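Local coordinates for protein similar to sp|P32453 Saccharomyces cerevisiae YNL315c ATP11 (Candida glabrata CBS 138, PDB 2P4F) that probably acts as a mitochondrial chaperone of the ATP11 family, binding the unassembled F1 beta subunit during assembly of the ATP synthase, at residues K149-N154 against W186-P191; P155-P160 against N288-L293; E180-Q185 against C196-L201; Q255-A260 against I272-D277. All blocks are in the same frame, centred on the assembly; numbering follows the deposited sequence.

Interaction 1: K149-N154 against W186-P191; sequences KYAVKN and WQFAGP
Ala151 and Val152 dock on Trp186 and Phe188 in the helix-on-sheet layer, at the C-terminal end of helix 140-153. The Ala151 methyl sits over one face of the indole as a CH-pi contact, CB standing 3.6 Å from the centroid of the five-membered ring of Trp186, nearly above its centre and closest to CG and CD2. The same CB lies in the plane of the Phe188 ring, at its edge, 3.9 Å from CZ, and is therefore shared by the two aromatics. Val152 takes the face of that phenyl instead: CG2, beside the backbone N and anti to the carbonyl carbon, approaches Phe188 CE1 to 3.6 Å. Helix and strand run nearly perpendicular here, their axes 98° apart and 8.7 Å at closest approach. Trp186 and Phe188, two residues apart on strand 179-190, project from the same face of the antiparallel half-barrel sheet, and a classic beta bulge at Ala189 and Gly190 follows them. Where the helix ends, Asn154 turns back and its ND2 donates to Tyr150 O over 3.0 Å, in the carbonyl plane on a lone pair. Tyr258 meets the Trp186 ring edge-to-face.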
# COMPACT_ATOMS: atom_id res chain seq x y z
N LYS A 149 4.01 -7.73 -8.22
CA LYS A 149 4.88 -8.93 -8.35
C LYS A 149 5.79 -9.02 -7.13
O LYS A 149 5.96 -10.13 -6.56
CB LYS A 149 5.62 -8.87 -9.70
CG LYS A 149 4.74 -9.29 -10.89
CD LYS A 149 3.32 -8.81 -10.91
CE LYS A 149 2.51 -9.11 -12.15
NZ LYS A 149 1.33 -9.99 -11.92
N TYR A 150 6.34 -7.87 -6.71
CA TYR A 150 7.21 -7.93 -5.51
C TYR A 150 6.38 -8.22 -4.27
O TYR A 150 6.90 -8.89 -3.36
CB TYR A 150 7.95 -6.62 -5.32
CG TYR A 150 9.19 -6.52 -6.20
CD1 TYR A 150 10.33 -7.23 -5.83
CD2 TYR A 150 9.23 -5.74 -7.33
CE1 TYR A 150 11.50 -7.18 -6.58
CE2 TYR A 150 10.40 -5.66 -8.10
CZ TYR A 150 11.50 -6.38 -7.71
OH TYR A 150 12.66 -6.35 -8.42
N ALA A 151 5.15 -7.76 -4.19
CA ALA A 151 4.31 -7.93 -2.98
C ALA A 151 3.99 -9.41 -2.81
O ALA A 151 3.96 -9.89 -1.66
CB ALA A 151 3.06 -7.10 -3.12
N VAL A 152 3.69 -10.11 -3.88
CA VAL A 152 3.36 -11.55 -3.73
C VAL A 152 4.54 -12.33 -3.16
O VAL A 152 4.42 -13.15 -2.25
CB VAL A 152 2.91 -12.17 -5.08
CG1 VAL A 152 2.91 -13.70 -4.98
CG2 VAL A 152 1.53 -11.63 -5.47
N LYS A 153 5.73 -12.04 -3.69
CA LYS A 153 6.94 -12.79 -3.27
C LYS A 153 7.46 -12.28 -1.93
O LYS A 153 8.18 -13.04 -1.29
CB LYS A 153 8.04 -12.61 -4.35
CG LYS A 153 7.67 -13.43 -5.59
CD LYS A 153 8.67 -13.37 -6.69
CE LYS A 153 8.38 -14.61 -7.57
NZ LYS A 153 7.29 -15.40 -6.90
N ASN A 154 7.16 -11.06 -1.52
CA ASN A 154 7.74 -10.42 -0.35
C ASN A 154 6.65 -9.73 0.47
O ASN A 154 6.68 -8.51 0.58
CB ASN A 154 8.78 -9.37 -0.79
CG ASN A 154 9.89 -9.99 -1.65
OD1 ASN A 154 10.83 -10.59 -1.13
ND2 ASN A 154 9.74 -9.80 -2.96
N TRP A 186 1.12 -7.25 2.95
CA TRP A 186 0.26 -7.36 1.77
C TRP A 186 -0.62 -8.59 1.90
O TRP A 186 -0.11 -9.68 2.23
CB TRP A 186 1.11 -7.46 0.52
CG TRP A 186 1.84 -6.20 0.17
CD1 TRP A 186 3.11 -5.82 0.55
CD2 TRP A 186 1.34 -5.14 -0.65
NE1 TRP A 186 3.44 -4.58 0.03
CE2 TRP A 186 2.35 -4.16 -0.72
CE3 TRP A 186 0.11 -4.95 -1.33
CZ2 TRP A 186 2.19 -2.98 -1.45
CZ3 TRP A 186 -0.02 -3.78 -2.05
CH2 TRP A 186 0.99 -2.81 -2.12
N GLN A 187 -1.89 -8.42 1.66
CA GLN A 187 -2.86 -9.50 1.74
C GLN A 187 -3.61 -9.58 0.42
O GLN A 187 -4.14 -8.55 -0.09
CB GLN A 187 -3.82 -9.28 2.91
CG GLN A 187 -3.04 -9.39 4.21
CD GLN A 187 -3.91 -9.91 5.32
OE1 GLN A 187 -5.08 -9.51 5.41
NE2 GLN A 187 -3.29 -10.77 6.12
N PHE A 188 -3.68 -10.76 -0.15
CA PHE A 188 -4.30 -10.96 -1.47
C PHE A 188 -5.70 -11.47 -1.18
O PHE A 188 -5.88 -12.64 -0.88
CB PHE A 188 -3.40 -11.90 -2.30
CG PHE A 188 -2.05 -11.19 -2.42
CD1 PHE A 188 -1.84 -10.23 -3.40
CD2 PHE A 188 -1.02 -11.44 -1.53
CE1 PHE A 188 -0.66 -9.51 -3.50
CE2 PHE A 188 0.17 -10.74 -1.60
CZ PHE A 188 0.33 -9.76 -2.57
N ALA A 189 -6.68 -10.59 -1.22
CA ALA A 189 -8.02 -10.92 -0.79
C ALA A 189 -8.71 -11.68 -1.91
O ALA A 189 -9.43 -12.67 -1.70
CB ALA A 189 -8.77 -9.62 -0.49
N GLY A 190 -8.49 -11.24 -3.12
CA GLY A 190 -9.08 -11.97 -4.24
C GLY A 190 -8.39 -11.57 -5.54
O GLY A 190 -7.48 -10.75 -5.53
N PRO A 191 -8.80 -12.13 -6.67
CA PRO A 191 -8.04 -11.87 -7.89
C PRO A 191 -8.05 -10.40 -8.28
O PRO A 191 -7.11 -9.96 -8.99
CB PRO A 191 -8.76 -12.69 -8.97
CG PRO A 191 -10.06 -13.10 -8.39
CD PRO A 191 -9.93 -13.05 -6.89

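Interaction 2: P155-P160 against N288-L293; sequences PLFVLP and NKLIQL
Leu290 brings both of its methyls to the backbone of Val158: CD1 and CD2 each stand 3.4 Å from Val158 O, straddling that carbonyl oxygen. Its CG, anti to the backbone N (chi1 167°), branches toward the strand. CD1 also reaches Phe157 CZ at 3.6 Å, the phenyl and the leucine sliding past each other in opposite directions. Phe157 CG is likewise anti to its backbone N, and although the CB leaves the strand beside the helix, the far end of the ring comes nearer to it. On the Val158 side the valine and leucine chains cross at about a right angle, with CG1 4.1 Å from Leu290 CD2. Further along, Pro160 CD lies 4.3 Å from Leu290 CG and Pro160 CB 4.4 Å from Ile291 CG1. Strand 156-162 is an outermost strand of the antiparallel sheet, so helix 287-295 covers a sheet edge, its axis inclined 58° to the strand. Val158 O is buried against the helix without a hydrogen-bond partner in the model and meets aliphatic carbon instead. On the inner edge of the strand, Phe157 and Leu159 make backbone hydrogen bonds with Val184 and Gln182. Behind the first shell, Phe157 meets the Phe257 ring with planes at about 50°, and Leu274 packs on Leu290. The helix itself is tied by Lys289, whose backbone N bonds to Asp286 OD2 and whose ammonium forms a salt bridge with Glu270 of helix 266-280.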
# COMPACT_ATOMS: atom_id res chain seq x y z
N PRO A 155 5.69 -10.47 0.98
CA PRO A 155 4.46 -9.87 1.49
C PRO A 155 4.57 -9.19 2.85
O PRO A 155 3.58 -8.59 3.29
CB PRO A 155 3.45 -11.04 1.54
CG PRO A 155 4.35 -12.23 1.82
CD PRO A 155 5.59 -11.95 0.99
N LEU A 156 5.72 -9.25 3.52
CA LEU A 156 5.84 -8.66 4.85
C LEU A 156 7.03 -7.72 4.85
O LEU A 156 8.08 -8.04 4.26
CB LEU A 156 6.02 -9.77 5.89
CG LEU A 156 6.04 -9.28 7.35
CD1 LEU A 156 4.68 -8.71 7.74
CD2 LEU A 156 6.43 -10.44 8.29
N PHE A 157 6.93 -6.58 5.51
CA PHE A 157 8.11 -5.73 5.63
C PHE A 157 7.98 -4.92 6.92
O PHE A 157 6.97 -5.01 7.60
CB PHE A 157 8.29 -4.84 4.41
CG PHE A 157 9.71 -4.28 4.21
CD1 PHE A 157 10.84 -5.12 4.37
CD2 PHE A 157 9.90 -2.97 3.86
CE1 PHE A 157 12.14 -4.64 4.16
CE2 PHE A 157 11.19 -2.48 3.63
CZ PHE A 157 12.29 -3.33 3.78
N VAL A 158 9.04 -4.18 7.25
CA VAL A 158 8.99 -3.23 8.38
C VAL A 158 9.43 -1.89 7.85
O VAL A 158 10.38 -1.84 7.03
CB VAL A 158 9.94 -3.70 9.51
CG1 VAL A 158 10.03 -2.66 10.58
CG2 VAL A 158 9.39 -5.03 10.04
N LEU A 159 8.77 -0.80 8.27
CA LEU A 159 9.21 0.52 7.89
C LEU A 159 9.23 1.41 9.11
O LEU A 159 8.37 1.27 9.97
CB LEU A 159 8.25 1.20 6.89
CG LEU A 159 8.28 0.70 5.46
CD1 LEU A 159 7.14 1.39 4.68
CD2 LEU A 159 9.62 0.93 4.75
N PRO A 160 10.15 2.35 9.16
CA PRO A 160 10.11 3.29 10.26
C PRO A 160 9.14 4.44 9.97
O PRO A 160 9.00 4.94 8.85
CB PRO A 160 11.55 3.85 10.26
CG PRO A 160 11.94 3.81 8.81
CD PRO A 160 11.26 2.61 8.20
N ASN A 288 19.37 -1.12 10.89
CA ASN A 288 20.06 0.15 10.63
C ASN A 288 20.06 0.50 9.17
O ASN A 288 19.81 1.68 8.86
CB ASN A 288 21.47 0.05 11.23
CG ASN A 288 21.18 -0.17 12.73
OD1 ASN A 288 21.05 0.87 13.38
ND2 ASN A 288 21.07 -1.43 13.17
N LYS A 289 20.30 -0.47 8.30
CA LYS A 289 20.30 -0.11 6.87
C LYS A 289 18.89 0.23 6.41
O LYS A 289 18.65 1.13 5.62
CB LYS A 289 20.83 -1.27 6.06
CG LYS A 289 20.80 -1.10 4.56
CD LYS A 289 21.94 -0.22 4.08
CE LYS A 289 21.92 -0.03 2.57
NZ LYS A 289 22.32 -1.26 1.81
N LEU A 290 17.92 -0.51 6.94
CA LEU A 290 16.51 -0.20 6.66
C LEU A 290 16.18 1.25 6.95
O LEU A 290 15.58 2.02 6.20
CB LEU A 290 15.55 -1.04 7.53
CG LEU A 290 14.07 -0.54 7.49
CD1 LEU A 290 13.52 -0.80 6.10
CD2 LEU A 290 13.28 -1.18 8.61
N ILE A 291 16.58 1.67 8.13
CA ILE A 291 16.29 3.05 8.56
C ILE A 291 17.04 4.05 7.69
O ILE A 291 16.50 5.07 7.26
CB ILE A 291 16.63 3.24 10.05
CG1 ILE A 291 15.66 2.44 10.91
CG2 ILE A 291 16.65 4.72 10.34
CD1 ILE A 291 15.99 2.34 12.38
N GLN A 292 18.29 3.75 7.36
CA GLN A 292 19.01 4.66 6.45
C GLN A 292 18.36 4.76 5.08
O GLN A 292 18.22 5.84 4.49
CB GLN A 292 20.44 4.14 6.32
CG GLN A 292 21.34 4.89 5.35
CD GLN A 292 21.49 4.19 4.01
OE1 GLN A 292 22.38 4.46 3.20
NE2 GLN A 292 20.58 3.25 3.76
N LEU A 293 17.94 3.61 4.53
CA LEU A 293 17.41 3.61 3.19
C LEU A 293 15.99 4.19 3.19
O LEU A 293 15.57 4.77 2.20
CB LEU A 293 17.35 2.20 2.59
CG LEU A 293 18.67 1.54 2.21
CD1 LEU A 293 18.46 0.06 1.91
CD2 LEU A 293 19.32 2.17 0.99

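Interaction 3: E180-Q185 against C196-L201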
# COMPACT_ATOMS: atom_id res chain seq x y z
N GLU A 180 9.48 4.97 14.98
CA GLU A 180 8.59 3.90 15.44
C GLU A 180 8.42 2.88 14.32
O GLU A 180 7.98 3.25 13.21
CB GLU A 180 7.25 4.52 15.83
CG GLU A 180 7.47 5.57 16.93
CD GLU A 180 6.15 6.12 17.43
OE1 GLU A 180 5.09 5.51 17.17
OE2 GLU A 180 6.16 7.18 18.08
N LEU A 181 8.79 1.61 14.58
CA LEU A 181 8.64 0.63 13.51
C LEU A 181 7.19 0.21 13.29
O LEU A 181 6.45 0.07 14.25
CB LEU A 181 9.47 -0.63 13.84
CG LEU A 181 10.97 -0.38 14.02
CD1 LEU A 181 11.64 -1.72 14.39
CD2 LEU A 181 11.56 0.25 12.77
N GLN A 182 6.91 0.00 12.01
CA GLN A 182 5.60 -0.43 11.53
C GLN A 182 5.75 -1.72 10.77
O GLN A 182 6.68 -1.79 9.97
CB GLN A 182 5.03 0.62 10.58
CG GLN A 182 5.10 2.05 11.12
CD GLN A 182 4.36 2.28 12.42
OE1 GLN A 182 3.20 1.88 12.54
NE2 GLN A 182 4.96 2.96 13.41
N TYR A 183 4.85 -2.67 10.97
CA TYR A 183 4.75 -3.76 9.99
C TYR A 183 3.96 -3.30 8.80
O TYR A 183 2.95 -2.57 8.95
CB TYR A 183 4.00 -4.92 10.63
CG TYR A 183 4.85 -5.89 11.43
CD1 TYR A 183 5.93 -6.51 10.81
CD2 TYR A 183 4.56 -6.23 12.73
CE1 TYR A 183 6.73 -7.43 11.50
CE2 TYR A 183 5.32 -7.14 13.44
CZ TYR A 183 6.42 -7.73 12.81
OH TYR A 183 7.19 -8.66 13.44
N VAL A 184 4.38 -3.77 7.63
CA VAL A 184 3.65 -3.65 6.38
C VAL A 184 3.26 -5.04 5.94
O VAL A 184 4.19 -5.88 5.84
CB VAL A 184 4.53 -3.00 5.29
CG1 VAL A 184 3.81 -2.97 3.94
CG2 VAL A 184 4.96 -1.60 5.73
N GLN A 185 2.00 -5.35 5.70
CA GLN A 185 1.64 -6.69 5.25
C GLN A 185 0.74 -6.54 4.01
O GLN A 185 -0.27 -5.84 4.08
CB GLN A 185 0.89 -7.51 6.34
CG GLN A 185 0.79 -9.00 5.92
CD GLN A 185 0.18 -9.87 7.00
OE1 GLN A 185 -0.27 -9.37 8.08
NE2 GLN A 185 0.17 -11.18 6.74
N CYS A 196 -3.07 -3.62 1.59
CA CYS A 196 -1.80 -3.35 2.27
C CYS A 196 -2.16 -2.87 3.67
O CYS A 196 -2.94 -1.87 3.77
CB CYS A 196 -1.00 -2.30 1.46
SG CYS A 196 0.60 -1.99 2.29
N LEU A 197 -1.72 -3.52 4.74
CA LEU A 197 -2.10 -3.22 6.10
C LEU A 197 -0.86 -2.72 6.84
O LEU A 197 0.19 -3.39 6.74
CB LEU A 197 -2.60 -4.49 6.80
CG LEU A 197 -3.68 -5.33 6.06
CD1 LEU A 197 -4.08 -6.49 6.97
CD2 LEU A 197 -4.84 -4.48 5.64
N ILE A 198 -0.95 -1.62 7.55
CA ILE A 198 0.18 -1.09 8.29
C ILE A 198 -0.19 -1.01 9.76
O ILE A 198 -1.22 -0.42 10.13
CB ILE A 198 0.65 0.26 7.68
CG1 ILE A 198 0.77 0.21 6.15
CG2 ILE A 198 1.99 0.68 8.33
CD1 ILE A 198 1.21 1.55 5.53
N THR A 199 0.65 -1.61 10.62
CA THR A 199 0.38 -1.82 12.02
C THR A 199 1.59 -1.42 12.87
O THR A 199 2.74 -1.72 12.48
CB THR A 199 0.12 -3.32 12.30
OG1 THR A 199 -0.91 -3.75 11.40
CG2 THR A 199 -0.33 -3.53 13.73
N SER A 200 1.35 -0.76 13.98
CA SER A 200 2.53 -0.43 14.78
C SER A 200 3.15 -1.64 15.45
O SER A 200 2.42 -2.41 16.12
CB SER A 200 2.15 0.62 15.81
OG SER A 200 3.27 0.95 16.62
N LEU A 201 4.44 -1.84 15.31
CA LEU A 201 5.02 -3.13 15.72
C LEU A 201 5.03 -3.27 17.23
O LEU A 201 4.81 -4.35 17.78
CB LEU A 201 6.43 -3.20 15.12
CG LEU A 201 7.17 -4.54 15.29
CD1 LEU A 201 8.09 -4.78 14.09
CD2 LEU A 201 7.99 -4.53 16.53
O HOH W 1 3.78 3.74 16.04
O HOH W 2 6.41 0.38 17.02
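Leu181 O is gripped twice: by Leu201 N at 3.0 Å, in a nearly straight bond (169° at the hydrogen), and by water 2. That water donates a second bond to Ser200 OG, which also receives one from water 1 and pairs with Glu203 OE1. Water 1 further accepts from Gln182 NE2 at 3.0 Å, so two waters join both strands where the pairing ends. The Gln182 chain bends at chi2 (-60°), turning CD back; NE2 donates to Glu180 O from above the carbonyl plane, while OE1 bonds His214 NE2 and passes 3.3 Å from Ser200 CA. Strands 179-190 and 193-200 form an antiparallel beta hairpin of the half-barrel sheet. Tyr183 with Thr199 and Gln185 with Leu197 are its hydrogen-bonded pairs, and Tyr183 N reaches Thr199 O at 2.8 Å, nearly along the C=O axis. Val184 with Ile198 is the non-hydrogen-bonded pair between them, and Gln182 with Ser200 another beyond Tyr183. Val184 and Ile198 share a face and pack against helix 244-257; Val184 CG1 also touches Cys196 SG at 3.7 Å. On the other face Leu201 CD1 lies over the Tyr183 ring, 3.8 Å from its centroid and 17° off the normal, a CH-pi contact, and Tyr204 meets that ring edge-to-face. Backbone bonds thus run from Gln185 and Leu197 to Leu181 and Leu201; at the latter end waters and side chains add to them, so that Leu181 O and Ser200 OG, the latter with Glu203 as its acidic partner, are each held by several groups.

Interaction 4: Q255-A260 against I272-D277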
# COMPACT_ATOMS: atom_id res chain seq x y z
N GLN A 255 6.03 2.04 -1.73
CA GLN A 255 6.27 2.00 -3.16
C GLN A 255 7.77 1.93 -3.47
O GLN A 255 8.22 1.25 -4.40
CB GLN A 255 5.69 3.26 -3.80
CG GLN A 255 4.16 3.28 -3.71
CD GLN A 255 3.55 4.50 -4.37
OE1 GLN A 255 2.37 4.77 -4.21
NE2 GLN A 255 4.40 5.22 -5.12
N ARG A 256 8.61 2.64 -2.71
CA ARG A 256 10.04 2.68 -3.03
C ARG A 256 10.68 1.32 -2.80
O ARG A 256 11.57 0.93 -3.57
CB ARG A 256 10.75 3.76 -2.18
CG ARG A 256 10.34 5.18 -2.60
CD ARG A 256 11.39 6.24 -2.28
NE ARG A 256 11.72 6.19 -0.83
CZ ARG A 256 12.71 6.95 -0.37
NH1 ARG A 256 13.03 6.92 0.92
NH2 ARG A 256 13.39 7.77 -1.19
N PHE A 257 10.27 0.62 -1.74
CA PHE A 257 10.86 -0.69 -1.45
C PHE A 257 10.26 -1.78 -2.35
O PHE A 257 10.98 -2.70 -2.76
CB PHE A 257 10.68 -1.04 0.03
CG PHE A 257 11.70 -0.27 0.88
CD1 PHE A 257 12.94 -0.85 1.14
CD2 PHE A 257 11.41 0.99 1.38
CE1 PHE A 257 13.84 -0.13 1.92
CE2 PHE A 257 12.31 1.72 2.13
CZ PHE A 257 13.55 1.15 2.40
N TYR A 258 8.97 -1.64 -2.72
CA TYR A 258 8.33 -2.68 -3.51
C TYR A 258 8.52 -2.44 -5.00
O TYR A 258 7.64 -2.43 -5.82
CB TYR A 258 6.85 -2.79 -3.12
CG TYR A 258 6.74 -3.65 -1.87
CD1 TYR A 258 6.53 -5.03 -1.97
CD2 TYR A 258 6.88 -3.08 -0.59
CE1 TYR A 258 6.43 -5.82 -0.82
CE2 TYR A 258 6.79 -3.87 0.58
CZ TYR A 258 6.56 -5.23 0.42
OH TYR A 258 6.47 -6.00 1.57
N GLY A 259 9.75 -2.31 -5.44
CA GLY A 259 9.92 -2.35 -6.90
C GLY A 259 10.41 -0.97 -7.32
O GLY A 259 10.80 -0.78 -8.48
N ALA A 260 10.35 -0.09 -6.33
CA ALA A 260 11.00 1.25 -6.43
C ALA A 260 10.65 1.91 -7.75
O ALA A 260 11.47 2.53 -8.45
CB ALA A 260 12.51 1.13 -6.29
N ILE A 272 15.37 -2.87 -2.86
CA ILE A 272 14.71 -4.13 -3.22
C ILE A 272 15.45 -5.28 -2.56
O ILE A 272 14.84 -6.23 -2.06
CB ILE A 272 14.66 -4.27 -4.75
CG1 ILE A 272 13.66 -3.27 -5.33
CG2 ILE A 272 14.38 -5.71 -5.14
CD1 ILE A 272 13.81 -2.99 -6.80
N GLN A 273 16.78 -5.22 -2.53
CA GLN A 273 17.54 -6.33 -1.93
C GLN A 273 17.23 -6.45 -0.44
O GLN A 273 17.17 -7.54 0.13
CB GLN A 273 19.06 -6.09 -2.13
CG GLN A 273 19.89 -7.27 -1.60
CD GLN A 273 19.69 -8.52 -2.45
OE1 GLN A 273 19.83 -8.49 -3.68
NE2 GLN A 273 19.33 -9.65 -1.84
N LEU A 274 17.04 -5.28 0.23
CA LEU A 274 16.71 -5.36 1.64
C LEU A 274 15.34 -5.99 1.87
O LEU A 274 15.10 -6.76 2.84
CB LEU A 274 16.68 -3.95 2.25
CG LEU A 274 16.65 -3.86 3.76
CD1 LEU A 274 17.94 -4.40 4.39
CD2 LEU A 274 16.37 -2.42 4.20
N LEU A 275 14.39 -5.63 1.02
CA LEU A 275 13.04 -6.23 1.07
C LEU A 275 13.15 -7.75 0.91
O LEU A 275 12.52 -8.57 1.66
CB LEU A 275 12.16 -5.63 -0.04
CG LEU A 275 10.80 -6.32 -0.22
CD1 LEU A 275 9.93 -6.09 1.00
CD2 LEU A 275 10.15 -5.77 -1.49
N GLU A 276 13.92 -8.17 -0.09
CA GLU A 276 14.04 -9.62 -0.32
C GLU A 276 14.74 -10.30 0.84
O GLU A 276 14.34 -11.36 1.32
CB GLU A 276 14.77 -9.88 -1.65
CG GLU A 276 13.91 -9.41 -2.85
CD GLU A 276 14.62 -9.56 -4.16
OE1 GLU A 276 15.88 -9.63 -4.20
OE2 GLU A 276 13.91 -9.61 -5.21
N ASP A 277 15.81 -9.68 1.35
CA ASP A 277 16.52 -10.29 2.47
C ASP A 277 15.65 -10.43 3.70
O ASP A 277 15.71 -11.45 4.42
CB ASP A 277 17.74 -9.42 2.82
CG ASP A 277 18.87 -9.60 1.84
OD1 ASP A 277 18.89 -10.55 1.04
OD2 ASP A 277 19.78 -8.72 1.87
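Leu275 of helix 266-280 fits against the C-terminal end of helix 244-257, where Phe257 closes the helix and an inverse gamma turn centred on Tyr258 follows. Its CB is 4.2 Å from Phe257 O. CG, anti to the backbone N (chi1 171°), then splits into two methyls with different neighbours. CD2 approaches Phe257 O to 3.4 Å and also lies over one face of the Tyr258 ring, 3.8 Å from the centroid and 15° off the normal, as a CH-pi contact offset toward the rim. CD1 reaches the phenolic end, 3.5 Å from Tyr258 OH. The two side chains cross at about a right angle, and the hydroxyl hydrogen-bonds to Asn154 O. One turn earlier, Ile272 covers the bend with its tip: CD1 stands 3.9 Å from Gly259 CA, while CG1 is close to Phe257 O. Gly259 has a positive phi (114°), backbone angles that glycine accommodates readily because it has no CB to meet the carbonyl oxygen of Tyr258. Its N makes a weak hydrogen bond to Phe257 O, the bond that closes the turn. Leu274 lies side by side with Phe257, pointing the same way, CD2 4.1 Å from the Phe257 ring atom CE1; Leu293 of helix 287-295 also packs on Leu274. Farther round helix 266-280, Gln273 NE2 donates to Asp277 OD1 at 3.0 Å, the carboxylate oxygen being met from above its plane.

Interactions 1, 2 and 3 all reach one antiparallel sheet, in which strand 179-190, used by interactions 1 and 3, lies between strands 156-162 and 193-200. Interaction 4 joins two helices beside it. Centres of interactions 2 and 4 are about 9 Å apart, those of 2 and 3 about 11 Å, and those of 1 and 2 about 18 Å. Along the chain, interactions 3 and 4 are nested within the long loop that interaction 2 closes, while the segments of interaction 1 alternate with those of 2 and 3. Helices and strands both near and far in sequence thus share a continuous core of this putative chaperone domain, with 255-260 touching 149-154 and 155-160.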